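PDB 3FFR: phosphoserine aminotransferase SerC from Cytophaga hutchinsonii ATCC 33406, which probably catalyses the pyridoxal-phosphate-dependent transamination that makes phosphoserine from 3-phosphohydroxypyruvate and glutamate in serine biosynthesis. Local coordinates for residues V145-D151 with K296-M300; S170-Y174 with S299-I303; H88-G92 with A114-F120. All coordinates share one frame; numbering follows the deposited sequence.

Contact 1: V145-D151 with K296-M300; sequences VSMPVED and KLRSM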
loop_
_atom_site.group_PDB
_atom_site.type_symbol
_atom_site.label_atom_id
_atom_site.label_comp_id
_atom_site.label_asym_id
_atom_site.label_seq_id
_atom_site.Cartn_x
_atom_site.Cartn_y
_atom_site.Cartn_z
ATOM N N VAL A 145 16.493 -21.478 0.321
ATOM C CA VAL A 145 16.164 -22.599 -0.552
ATOM C C VAL A 145 15.235 -22.188 -1.685
ATOM O O VAL A 145 14.217 -21.522 -1.482
ATOM C CB VAL A 145 15.499 -23.770 0.219
ATOM C CG1 VAL A 145 15.071 -24.950 -0.769
ATOM C CG2 VAL A 145 16.453 -24.323 1.348
ATOM N N SER A 146 15.608 -22.594 -2.890
ATOM C CA SER A 146 14.769 -22.384 -4.075
ATOM C C SER A 146 14.125 -23.663 -4.539
ATOM O O SER A 146 14.570 -24.760 -4.230
ATOM C CB SER A 146 15.571 -21.809 -5.244
ATOM O OG SER A 146 16.172 -20.549 -4.960
HETATM N N MSE A 147 13.037 -23.480 -5.270
HETATM C CA MSE A 147 12.380 -24.551 -6.043
HETATM C C MSE A 147 12.584 -24.172 -7.515
HETATM O O MSE A 147 11.840 -23.347 -8.058
HETATM C CB MSE A 147 10.900 -24.688 -5.769
HETATM C CG MSE A 147 10.340 -25.860 -6.529
HETATM SE SE MSE A 147 8.437 -26.144 -6.290
HETATM C CE MSE A 147 8.483 -27.305 -4.700
ATOM N N PRO A 148 13.612 -24.737 -8.162
ATOM C CA PRO A 148 13.894 -24.378 -9.554
ATOM C C PRO A 148 12.710 -24.606 -10.490
ATOM O O PRO A 148 11.851 -25.418 -10.213
ATOM C CB PRO A 148 15.035 -25.287 -9.916
ATOM C CG PRO A 148 15.751 -25.494 -8.649
ATOM C CD PRO A 148 14.651 -25.647 -7.629
ATOM N N VAL A 149 12.705 -23.865 -11.592
ATOM C CA VAL A 149 11.594 -23.915 -12.549
ATOM C C VAL A 149 11.307 -25.335 -13.023
ATOM O O VAL A 149 10.150 -25.724 -13.162
ATOM C CB VAL A 149 11.813 -22.914 -13.715
ATOM C CG1 VAL A 149 10.791 -23.121 -14.846
ATOM C CG2 VAL A 149 11.711 -21.452 -13.169
ATOM N N GLU A 150 12.357 -26.135 -13.208
ATOM C CA GLU A 150 12.161 -27.498 -13.692
ATOM C C GLU A 150 11.353 -28.301 -12.678
ATOM O O GLU A 150 10.561 -29.167 -13.044
ATOM C CB GLU A 150 13.489 -28.212 -14.035
ATOM C CG GLU A 150 14.448 -28.402 -12.874
ATOM C CD GLU A 150 15.731 -29.107 -13.299
ATOM O OE1 GLU A 150 15.780 -29.599 -14.454
ATOM O OE2 GLU A 150 16.673 -29.172 -12.477
ATOM N N ASP A 151 11.536 -27.983 -11.406
ATOM C CA ASP A 151 10.786 -28.678 -10.333
ATOM C C ASP A 151 9.353 -28.120 -10.266
ATOM O O ASP A 151 8.366 -28.847 -10.107
ATOM C CB ASP A 151 11.493 -28.570 -8.983
ATOM C CG ASP A 151 12.791 -29.414 -8.897
ATOM O OD1 ASP A 151 13.044 -30.306 -9.742
ATOM O OD2 ASP A 151 13.533 -29.169 -7.940
ATOM N N LYS A 296 21.705 -27.926 -5.786
ATOM C CA LYS A 296 20.733 -27.591 -6.831
ATOM C C LYS A 296 19.661 -26.687 -6.286
ATOM O O LYS A 296 19.052 -25.927 -7.027
ATOM C CB LYS A 296 20.051 -28.825 -7.457
ATOM C CG LYS A 296 18.751 -28.474 -8.242
ATOM C CD LYS A 296 17.952 -29.715 -8.692
ATOM C CE LYS A 296 16.519 -29.416 -9.195
ATOM N NZ LYS A 296 15.841 -30.701 -9.686
ATOM N N LEU A 297 19.458 -26.744 -4.982
ATOM C CA LEU A 297 18.365 -25.982 -4.370
ATOM C C LEU A 297 18.783 -24.716 -3.640
ATOM O O LEU A 297 17.983 -24.079 -2.954
ATOM C CB LEU A 297 17.557 -26.911 -3.438
ATOM C CG LEU A 297 16.993 -28.183 -4.083
ATOM C CD1 LEU A 297 16.210 -29.006 -3.045
ATOM C CD2 LEU A 297 16.164 -27.860 -5.337
ATOM N N ARG A 298 20.041 -24.349 -3.801
ATOM C CA ARG A 298 20.536 -23.142 -3.174
ATOM C C ARG A 298 20.115 -21.929 -3.991
ATOM O O ARG A 298 20.243 -21.914 -5.228
ATOM C CB ARG A 298 22.053 -23.180 -3.073
ATOM C CG ARG A 298 22.569 -24.234 -2.129
ATOM C CD ARG A 298 24.079 -24.280 -2.172
ATOM N NE ARG A 298 24.544 -25.470 -1.458
ATOM C CZ ARG A 298 25.739 -26.015 -1.623
ATOM N NH1 ARG A 298 26.570 -25.484 -2.488
ATOM N NH2 ARG A 298 26.062 -27.117 -0.966
ATOM N N SER A 299 19.606 -20.923 -3.292
ATOM C CA SER A 299 19.156 -19.699 -3.957
ATOM C C SER A 299 20.264 -18.920 -4.612
ATOM O O SER A 299 21.347 -18.776 -4.038
ATOM C CB SER A 299 18.467 -18.764 -2.948
ATOM O OG SER A 299 18.072 -17.539 -3.568
HETATM N N MSE A 300 20.011 -18.448 -5.822
HETATM C CA MSE A 300 20.964 -17.569 -6.525
HETATM C C MSE A 300 20.834 -16.082 -6.107
HETATM O O MSE A 300 21.746 -15.273 -6.339
HETATM C CB MSE A 300 20.756 -17.679 -8.048
HETATM C CG MSE A 300 21.000 -19.008 -8.652
HETATM SE SE MSE A 300 22.981 -19.207 -8.834
HETATM C CE MSE A 300 22.961 -20.850 -9.889
HETATM O O HOH W 1 17.590 -19.309 -7.138
#

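Contact 2: S170-Y174 with S299-I303; sequences SSLPY and SMTTI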
loop_
_atom_site.group_PDB
_atom_site.type_symbol
_atom_site.label_atom_id
_atom_site.label_comp_id
_atom_site.label_asym_id
_atom_site.label_seq_id
_atom_site.Cartn_x
_atom_site.Cartn_y
_atom_site.Cartn_z
ATOM N N SER A 170 11.280 -12.864 -3.672
ATOM C CA SER A 170 12.708 -12.583 -3.443
ATOM C C SER A 170 13.599 -13.111 -4.547
ATOM O O SER A 170 14.820 -13.285 -4.369
ATOM C CB SER A 170 13.151 -13.076 -2.068
ATOM O OG SER A 170 12.925 -14.478 -1.944
ATOM N N SER A 171 13.010 -13.351 -5.715
ATOM C CA SER A 171 13.800 -13.857 -6.851
ATOM C C SER A 171 13.514 -13.252 -8.229
ATOM O O SER A 171 14.437 -13.076 -9.016
ATOM C CB SER A 171 13.688 -15.375 -6.933
ATOM O OG SER A 171 12.343 -15.775 -7.069
ATOM N N LEU A 172 12.246 -13.010 -8.576
ATOM C CA LEU A 172 11.916 -12.444 -9.893
ATOM C C LEU A 172 12.730 -11.151 -10.032
ATOM O O LEU A 172 12.766 -10.346 -9.101
ATOM C CB LEU A 172 10.394 -12.207 -10.011
ATOM C CG LEU A 172 9.767 -12.029 -11.390
ATOM C CD1 LEU A 172 9.893 -13.308 -12.205
ATOM C CD2 LEU A 172 8.286 -11.622 -11.268
ATOM N N PRO A 173 13.331 -10.900 -11.219
ATOM C CA PRO A 173 13.244 -11.626 -12.475
ATOM C C PRO A 173 14.248 -12.721 -12.806
ATOM O O PRO A 173 14.453 -13.016 -13.984
ATOM C CB PRO A 173 13.400 -10.489 -13.488
ATOM C CG PRO A 173 14.405 -9.545 -12.837
ATOM C CD PRO A 173 14.108 -9.648 -11.356
ATOM N N TYR A 174 14.858 -13.332 -11.793
ATOM C CA TYR A 174 15.824 -14.429 -12.013
ATOM C C TYR A 174 15.191 -15.694 -12.657
ATOM O O TYR A 174 15.615 -16.135 -13.733
ATOM C CB TYR A 174 16.621 -14.761 -10.765
ATOM C CG TYR A 174 17.606 -15.835 -11.097
ATOM C CD1 TYR A 174 18.708 -15.564 -11.912
ATOM C CD2 TYR A 174 17.413 -17.145 -10.651
ATOM C CE1 TYR A 174 19.607 -16.597 -12.268
ATOM C CE2 TYR A 174 18.290 -18.162 -10.992
ATOM C CZ TYR A 174 19.383 -17.899 -11.796
ATOM O OH TYR A 174 20.248 -18.956 -12.113
ATOM N N SER A 299 19.606 -20.923 -3.292
ATOM C CA SER A 299 19.156 -19.699 -3.957
ATOM C C SER A 299 20.264 -18.920 -4.612
ATOM O O SER A 299 21.347 -18.776 -4.038
ATOM C CB SER A 299 18.467 -18.764 -2.948
ATOM O OG SER A 299 18.072 -17.539 -3.568
HETATM N N MSE A 300 20.011 -18.448 -5.822
HETATM C CA MSE A 300 20.964 -17.569 -6.525
HETATM C C MSE A 300 20.834 -16.082 -6.107
HETATM O O MSE A 300 21.746 -15.273 -6.339
HETATM C CB MSE A 300 20.756 -17.679 -8.048
HETATM C CG MSE A 300 21.000 -19.008 -8.652
HETATM SE SE MSE A 300 22.981 -19.207 -8.834
HETATM C CE MSE A 300 22.961 -20.850 -9.889
ATOM N N THR A 301 19.700 -15.716 -5.481
ATOM C CA THR A 301 19.372 -14.318 -5.127
ATOM C C THR A 301 19.476 -13.942 -3.660
ATOM O O THR A 301 19.725 -12.779 -3.301
ATOM C CB THR A 301 17.973 -13.914 -5.670
ATOM O OG1 THR A 301 16.970 -14.829 -5.187
ATOM C CG2 THR A 301 17.979 -13.928 -7.195
ATOM N N THR A 302 19.266 -14.933 -2.807
ATOM C CA THR A 302 19.423 -14.738 -1.365
ATOM C C THR A 302 20.242 -15.919 -0.844
ATOM O O THR A 302 19.708 -16.990 -0.549
ATOM C CB THR A 302 18.083 -14.643 -0.640
ATOM O OG1 THR A 302 17.385 -15.883 -0.757
ATOM C CG2 THR A 302 17.197 -13.497 -1.211
ATOM N N ILE A 303 21.552 -15.689 -0.755
ATOM C CA ILE A 303 22.520 -16.746 -0.389
ATOM C C ILE A 303 22.684 -16.843 1.115
ATOM O O ILE A 303 23.127 -15.910 1.777
ATOM C CB ILE A 303 23.875 -16.506 -1.109
ATOM C CG1 ILE A 303 23.647 -16.457 -2.635
ATOM C CG2 ILE A 303 24.928 -17.561 -0.740
ATOM C CD1 ILE A 303 24.873 -16.000 -3.471
#

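Contact 3: H88-G92 with A114-F120; sequences HCVNG and AAFGKGF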
loop_
_atom_site.group_PDB
_atom_site.type_symbol
_atom_site.label_atom_id
_atom_site.label_comp_id
_atom_site.label_asym_id
_atom_site.label_seq_id
_atom_site.Cartn_x
_atom_site.Cartn_y
_atom_site.Cartn_z
ATOM N N HIS A 88 -0.205 -26.397 -0.056
ATOM C CA HIS A 88 0.991 -25.585 0.076
ATOM C C HIS A 88 2.253 -26.397 0.320
ATOM O O HIS A 88 2.253 -27.279 1.140
ATOM C CB HIS A 88 0.847 -24.646 1.307
ATOM C CG HIS A 88 -0.337 -23.726 1.251
ATOM N ND1 HIS A 88 -0.211 -22.357 1.096
ATOM C CD2 HIS A 88 -1.663 -23.982 1.329
ATOM C CE1 HIS A 88 -1.427 -21.820 1.046
ATOM N NE2 HIS A 88 -2.323 -22.782 1.194
ATOM N N CYS A 89 3.315 -26.039 -0.394
ATOM C CA CYS A 89 4.670 -26.539 -0.082
ATOM C C CYS A 89 5.263 -25.594 0.953
ATOM O O CYS A 89 5.427 -24.398 0.684
ATOM C CB CYS A 89 5.573 -26.587 -1.325
ATOM S SG CYS A 89 5.224 -28.020 -2.377
ATOM N N VAL A 90 5.575 -26.131 2.123
ATOM C CA VAL A 90 6.073 -25.332 3.254
ATOM C C VAL A 90 7.455 -25.780 3.696
ATOM O O VAL A 90 7.642 -26.955 4.036
ATOM C CB VAL A 90 5.083 -25.422 4.452
ATOM C CG1 VAL A 90 5.662 -24.733 5.719
ATOM C CG2 VAL A 90 3.706 -24.829 4.049
ATOM N N ASN A 91 8.400 -24.848 3.668
ATOM C CA ASN A 91 9.785 -25.169 4.072
ATOM C C ASN A 91 10.495 -24.043 4.779
ATOM O O ASN A 91 11.714 -24.046 4.965
ATOM C CB ASN A 91 10.628 -25.672 2.891
ATOM C CG ASN A 91 10.865 -24.605 1.844
ATOM O OD1 ASN A 91 10.180 -23.581 1.814
ATOM N ND2 ASN A 91 11.867 -24.826 0.996
ATOM N N GLY A 92 9.731 -23.043 5.160
ATOM C CA GLY A 92 10.302 -21.903 5.878
ATOM C C GLY A 92 9.244 -20.923 6.312
ATOM O O GLY A 92 8.035 -21.153 6.158
ATOM N N ALA A 114 8.893 -29.585 4.196
ATOM C CA ALA A 114 10.312 -29.956 4.270
ATOM C C ALA A 114 10.909 -29.153 5.420
ATOM O O ALA A 114 10.459 -28.061 5.752
ATOM C CB ALA A 114 11.053 -29.638 2.969
ATOM N N ALA A 115 11.938 -29.723 6.028
ATOM C CA ALA A 115 12.595 -29.050 7.148
ATOM C C ALA A 115 13.217 -27.737 6.713
ATOM O O ALA A 115 13.618 -27.559 5.569
ATOM C CB ALA A 115 13.702 -29.962 7.749
ATOM N N PHE A 116 13.341 -26.828 7.666
ATOM C CA PHE A 116 14.036 -25.563 7.400
ATOM C C PHE A 116 15.436 -25.863 6.925
ATOM O O PHE A 116 16.199 -26.599 7.584
ATOM C CB PHE A 116 14.072 -24.690 8.661
ATOM C CG PHE A 116 14.615 -23.290 8.438
ATOM C CD1 PHE A 116 15.962 -23.044 8.500
ATOM C CD2 PHE A 116 13.756 -22.224 8.204
ATOM C CE1 PHE A 116 16.462 -21.767 8.309
ATOM C CE2 PHE A 116 14.246 -20.952 8.019
ATOM C CZ PHE A 116 15.597 -20.719 8.092
ATOM N N GLY A 117 15.801 -25.304 5.782
ATOM C CA GLY A 117 17.126 -25.499 5.214
ATOM C C GLY A 117 17.118 -26.533 4.113
ATOM O O GLY A 117 18.107 -26.750 3.418
ATOM N N LYS A 118 15.962 -27.165 3.959
ATOM C CA LYS A 118 15.765 -28.166 2.904
ATOM C C LYS A 118 14.699 -27.775 1.900
ATOM O O LYS A 118 13.887 -26.886 2.113
ATOM C CB LYS A 118 15.445 -29.538 3.507
ATOM C CG LYS A 118 16.619 -30.129 4.249
ATOM C CD LYS A 118 16.282 -31.406 4.901
ATOM C CE LYS A 118 17.546 -32.044 5.475
ATOM N NZ LYS A 118 17.213 -33.343 6.121
ATOM N N GLY A 119 14.728 -28.500 0.794
ATOM C CA GLY A 119 13.789 -28.289 -0.293
ATOM C C GLY A 119 12.998 -29.529 -0.617
ATOM O O GLY A 119 12.919 -30.484 0.181
ATOM N N PHE A 120 12.422 -29.517 -1.810
ATOM C CA PHE A 120 11.499 -30.552 -2.278
ATOM C C PHE A 120 11.998 -31.367 -3.460
ATOM O O PHE A 120 12.740 -30.876 -4.322
ATOM C CB PHE A 120 10.160 -29.897 -2.660
ATOM C CG PHE A 120 9.479 -29.253 -1.494
ATOM C CD1 PHE A 120 8.737 -30.011 -0.603
ATOM C CD2 PHE A 120 9.635 -27.895 -1.238
ATOM C CE1 PHE A 120 8.137 -29.404 0.498
ATOM C CE2 PHE A 120 9.048 -27.311 -0.137
ATOM C CZ PHE A 120 8.298 -28.069 0.719
HETATM O O HOH W 2 13.966 -24.479 3.726
#

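Contact 1: V145-D151 with K296-M300
The carboxylate of Asp-151 receives the ammonium of Lys-296 on the syn side of OD1, with NZ 23° out of the carboxylate plane. Lys-296 NZ lies 2.8 Å from Asp-151 OD1. A weak bond from Lys-296 NZ to Asp-151 OD2 spans 3.3 Å. A second flat group, the carboxylate of Glu-150, adds a weak salt bridge through OE2, 3.3 Å from Lys-296 NZ. Lys-296 is modelled in two conformers, and this network belongs to the one described. Its CG is anti to the backbone N (chi1 163°) and the chain runs extended beyond it, carrying NZ to meet both acids from the opposite direction. With a leucine in place of Asp-151, the ammonium would probably keep just the weak bond to Glu-150, its main counter-charge lost and its chain freer to turn.

The Pro-148 ring packs against Leu-297 and the Lys-296 chain. Its CD lies 3.5 Å from Leu-297 CD2, the two side chains at about a right angle, and its CG approaches Lys-296 CE. Val-145 CG1 touches Leu-297 CB at 4.1 Å. The backbones form a single beta bridge between Val-145 and Arg-298, flanked by a nearly straight bond (170°) from Ser-146 N to Leu-297 O, 2.8 Å, and by a backbone bond between Ser-299 and Gly-144. A water donates to Ser-146 OG and accepts from Met-300 N. Ser-146 OG and Ser-299 OG each also pair with Asn-139.

Glu-150 OE2 makes a weak bond to a bound glycol chain, probably from the crystallisation liquor. Strand 145-146 pairs with strand 139-140, and Pro-148 is the N-cap residue of helix 149-152. The partner loop 296-300 links strands 288-290 and 302-307 of the five-stranded sheet, so the bridge joins that sheet to the hairpin beyond strand 133-137.

Contact 2: S170-Y174 with S299-I303
The loop after strand 163-167 of the seven-stranded sheet meets the start of strand 302-307 of the five-stranded sheet where Ser-170 touches Thr-301. Thr-301 OG1 donates to Ser-170 O at 2.8 Å, with a C=O...donor angle of 143° and the donor tilted somewhat from the carbonyl plane. OG1 sits between the backbone N and the carbonyl carbon of its own residue (chi1 56°). This turns it toward Ser-170 and leaves the methyl CG2, beside the backbone N, to pack 3.9 Å from Tyr-174 CB. Beside the bond, Thr-302 CG2 lies 4.2 Å from Ser-170 CB.

The threonines are set in place by an ST turn and ST motif at Ser-299. Ser-299 OG accepts from Thr-301 N at 3.1 Å and from Thr-302 N at 3.0 Å, which curls the chain just before the strand begins. Ser-299 OG is also bonded to Asn-139 OD1, and Asn-139 ND2 holds both Ser-170 OG and Thr-302 OG1. Ser-170 OG is also hydrogen-bonded to Thr-141 OG1. One asparagine of strand 139-140 therefore serves both sides of this buried contact.

The selenomethionine Met-300 projects from the same curl onto the Tyr-174 ring. Its CB lies over one face, off-centre toward the rim, as a CH-pi contact 4.2 Å from the Tyr-174 ring centroid. Its CG then runs out over the phenol end, 3.7 Å from Tyr-174 CE2 and 3.5 Å from Tyr-174 OH. The Tyr-174 hydroxyl is hydrogen-bonded to Glu-272 OE2 of helix 264-284, and Met-300 packs on Ala-275 of that helix. Tyr-174 N is bonded to Ser-171 O, which closes the turn that carries the ring.

Contact 3: H88-G92 with A114-F120
Phe-120 lays one ring face against Cys-89. The Cys-89 sulfur stands almost on the ring normal, 5° off it, with SG 4.2 Å from the Phe-120 ring centroid. Cys-89 CB rests on the same face nearer the rim, 3.7 Å from Phe-120 CZ. The opposite face is met by Ala-114 CB, and Val-90 O lies at the edge, near the ring plane, 3.6 Å from Phe-120 CZ.

The Asn-91 amide is inclined to the ring, its plane 39° from that of Phe-120. CG lies between the backbone N and the carbonyl carbon (chi1 67°), which points the amide into the loop. There ND2 donates to Lys-118 O at 3.1 Å, in the carbonyl plane. A water donates to Asn-91 O and Lys-118 O and accepts from Gly-117 N, tying the type II turn 115-118 to the strand end.

Ala-114 N donates to Val-90 O at 2.9 Å, carrying on the pairing of parallel strands 85-90 and 108-113. Helix 93-104 connects these strands as a beta-alpha-beta crossover at the edge of the seven-stranded sheet, with Gly-92 at its N-cap.

Overall arrangement
From the N terminus, contact 3 comes first and closes a short loop holding helix 93-104 and edge strand 108-113. Contact 1 opens later, at 145-151, and contact 2 opens at 170-174, after strand 163-167. Both then close on one stretch, 296-303, sharing Ser-299 and Met-300, so their long loops largely overlap. Contact 3 is complete before either of the others opens, so it is in series with both, yet it touches contact 1 in space: Val-145 CG1 packs 3.7 Å from Asn-91 ND2. Contact 1 ties the loop entering strand 302-307 to the hairpin 139-146; contact 2 ties the start of that strand to the loop after strand 163-167 of the seven-stranded sheet; contact 3 stays at that sheet's edge.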